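Long-range contact in possible metal-dependent hydrolase (Veillonella parvula, PDB 3RPC), which is probably a zinc-dependent hydrolase of the metallo-beta-lactamase superfamily, with two zinc ions at its presumed active site: residues A[26-31]-A[76-81]. Sequence-based numbering, arbitrary orientation.
Sequences IDPFLA and DHWDDT. With ZN (zinc ion), chain F.
Asp27 and His77 meet at the zinc end of this contact, in the metallo-beta-lactamase fold. His77 belongs to the family's HxHxDH motif, here His72, His74, Asp76 and His77. Its NE2 binds zinc at 2.2 Å, and its ND1 donates to Asp27 OD2 at 2.7 Å. The acceptor lies near the ring plane, but the donor stands above the carboxylate plane, the two planes being 78° apart. Together with the zinc bond at NE2, this second-shell bond helps fix the rotation of the imidazole. Thr71 OG1 also hydrogen-bonds to Asp27 OD2, so two partners grip that oxygen. Asp76 OD2 binds the same zinc, and Asp168 and His226 complete its protein ligands. This end is closely packed and buried. Asp76 CA lies over one face of the Phe29 ring, 3.8 Å from its centroid. Phe29 CD1 also lies 3.4 Å from Asp79 OD2. Pro28 CG touches the six-membered ring of Trp78 at its edge, and Gln106 holds Trp78 NE1. The more open side is the start of helix 80-85, where Thr81 is partly exposed and meets Leu30 and Ala31 by van der Waals contact. Asp79 is the N-cap here. Its OD1 accepts from Ala82 N and, almost straight at 171°, from Leu30 N at 2.9 Å. Asp79 OD2 takes a weak, bent bond from Ala31 N, with an N-H...O angle of 121°.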
loop_
_atom_site.group_PDB
_atom_site.type_symbol
_atom_site.label_atom_id
_atom_site.label_comp_id
_atom_site.label_asym_id
_atom_site.label_seq_id
_atom_site.Cartn_x
_atom_site.Cartn_y
_atom_site.Cartn_z
ATOM N N ILE A 26 -10.855 3.047 19.295
ATOM C CA ILE A 26 -9.759 3.051 18.333
ATOM C C ILE A 26 -8.400 3.015 19.030
ATOM O O ILE A 26 -8.147 3.788 19.958
ATOM C CB ILE A 26 -9.855 4.298 17.444
ATOM C CG1 ILE A 26 -11.080 4.191 16.535
ATOM C CG2 ILE A 26 -8.584 4.477 16.611
ATOM C CD1 ILE A 26 -11.464 5.497 15.861
ATOM N N ASP A 27 -7.553 2.084 18.584
ATOM C CA ASP A 27 -6.144 2.008 18.971
ATOM C C ASP A 27 -5.908 2.243 20.467
ATOM O O ASP A 27 -5.190 3.170 20.851
ATOM C CB ASP A 27 -5.317 2.985 18.121
ATOM C CG ASP A 27 -5.175 2.518 16.675
ATOM O OD1 ASP A 27 -5.799 1.510 16.303
ATOM O OD2 ASP A 27 -4.449 3.177 15.899
ATOM N N PRO A 28 -6.474 1.372 21.313
ATOM C CA PRO A 28 -6.401 1.577 22.765
ATOM C C PRO A 28 -5.026 1.268 23.364
ATOM O O PRO A 28 -4.584 0.110 23.376
ATOM C CB PRO A 28 -7.445 0.591 23.300
ATOM C CG PRO A 28 -7.398 -0.525 22.305
ATOM C CD PRO A 28 -7.262 0.172 20.976
ATOM N N PHE A 29 -4.378 2.322 23.850
ATOM C CA PHE A 29 -3.124 2.257 24.578
ATOM C C PHE A 29 -3.485 2.855 25.923
ATOM O O PHE A 29 -3.620 4.069 26.046
ATOM C CB PHE A 29 -2.097 3.114 23.818
ATOM C CG PHE A 29 -0.854 3.486 24.598
ATOM C CD1 PHE A 29 -0.207 2.575 25.424
ATOM C CD2 PHE A 29 -0.292 4.750 24.443
ATOM C CE1 PHE A 29 0.951 2.934 26.114
ATOM C CE2 PHE A 29 0.866 5.108 25.118
ATOM C CZ PHE A 29 1.490 4.202 25.953
ATOM N N LEU A 30 -3.703 1.993 26.911
ATOM C CA LEU A 30 -4.427 2.407 28.117
ATOM C C LEU A 30 -3.591 2.459 29.400
ATOM O O LEU A 30 -4.137 2.695 30.484
ATOM C CB LEU A 30 -5.677 1.524 28.314
ATOM C CG LEU A 30 -6.624 1.458 27.106
ATOM C CD1 LEU A 30 -7.868 0.613 27.414
ATOM C CD2 LEU A 30 -7.020 2.865 26.658
ATOM N N ALA A 31 -2.282 2.260 29.291
ATOM C CA ALA A 31 -1.416 2.180 30.474
ATOM C C ALA A 31 -1.459 3.436 31.336
ATOM O O ALA A 31 -1.600 4.550 30.829
ATOM C CB ALA A 31 0.029 1.890 30.050
ATOM N N ASP A 76 1.912 1.845 21.458
ATOM C CA ASP A 76 1.128 3.057 21.663
ATOM C C ASP A 76 -0.222 3.030 20.948
ATOM O O ASP A 76 -0.912 4.050 20.891
ATOM C CB ASP A 76 1.932 4.318 21.304
ATOM C CG ASP A 76 2.362 4.343 19.853
ATOM O OD1 ASP A 76 2.945 3.339 19.395
ATOM O OD2 ASP A 76 2.134 5.384 19.180
ATOM N N HIS A 77 -0.590 1.856 20.424
ATOM C CA HIS A 77 -1.906 1.628 19.822
ATOM C C HIS A 77 -2.614 0.380 20.360
ATOM O O HIS A 77 -3.779 0.155 20.056
ATOM C CB HIS A 77 -1.769 1.536 18.299
ATOM C CG HIS A 77 -1.223 2.785 17.696
ATOM N ND1 HIS A 77 -2.009 3.689 17.017
ATOM C CD2 HIS A 77 0.022 3.312 17.728
ATOM C CE1 HIS A 77 -1.266 4.715 16.644
ATOM N NE2 HIS A 77 -0.031 4.509 17.060
ATOM N N TRP A 78 -1.900 -0.421 21.144
ATOM C CA TRP A 78 -2.419 -1.700 21.625
ATOM C C TRP A 78 -1.486 -2.186 22.720
ATOM O O TRP A 78 -0.347 -2.578 22.448
ATOM C CB TRP A 78 -2.477 -2.733 20.488
ATOM C CG TRP A 78 -3.059 -4.064 20.888
ATOM C CD1 TRP A 78 -2.396 -5.254 20.992
ATOM C CD2 TRP A 78 -4.421 -4.329 21.228
ATOM N NE1 TRP A 78 -3.268 -6.248 21.383
ATOM C CE2 TRP A 78 -4.517 -5.702 21.536
ATOM C CE3 TRP A 78 -5.567 -3.533 21.312
ATOM C CZ2 TRP A 78 -5.723 -6.299 21.918
ATOM C CZ3 TRP A 78 -6.760 -4.121 21.693
ATOM C CH2 TRP A 78 -6.828 -5.494 21.991
ATOM N N ASP A 79 -1.936 -2.128 23.967
ATOM C CA ASP A 79 -1.025 -2.453 25.064
ATOM C C ASP A 79 -1.606 -3.475 26.035
ATOM O O ASP A 79 -2.777 -3.854 25.924
ATOM C CB ASP A 79 -0.541 -1.183 25.795
ATOM C CG ASP A 79 -1.611 -0.545 26.666
ATOM O OD1 ASP A 79 -2.823 -0.720 26.395
ATOM O OD2 ASP A 79 -1.216 0.166 27.622
ATOM N N ASP A 80 -0.770 -3.928 26.965
ATOM C CA ASP A 80 -1.193 -4.916 27.955
ATOM C C ASP A 80 -2.417 -4.460 28.738
ATOM O O ASP A 80 -3.317 -5.255 29.004
ATOM C CB ASP A 80 -0.046 -5.245 28.911
ATOM C CG ASP A 80 0.949 -6.220 28.312
ATOM O OD1 ASP A 80 0.612 -6.860 27.292
ATOM O OD2 ASP A 80 2.062 -6.356 28.869
ATOM N N THR A 81 -2.463 -3.182 29.087
ATOM C CA THR A 81 -3.609 -2.675 29.831
ATOM C C THR A 81 -4.886 -2.859 29.022
ATOM O O THR A 81 -5.904 -3.302 29.549
ATOM C CB THR A 81 -3.437 -1.209 30.216
ATOM O OG1 THR A 81 -2.242 -1.063 30.996
ATOM C CG2 THR A 81 -4.642 -0.728 31.012
HETATM ZN ZN ZN F . 1.866 5.607 16.796
HETATM O O HOH W 1 -2.904 5.706 21.338
HETATM O O HOH W 2 3.263 3.777 16.885
HETATM O O HOH W 3 4.116 6.730 16.301
#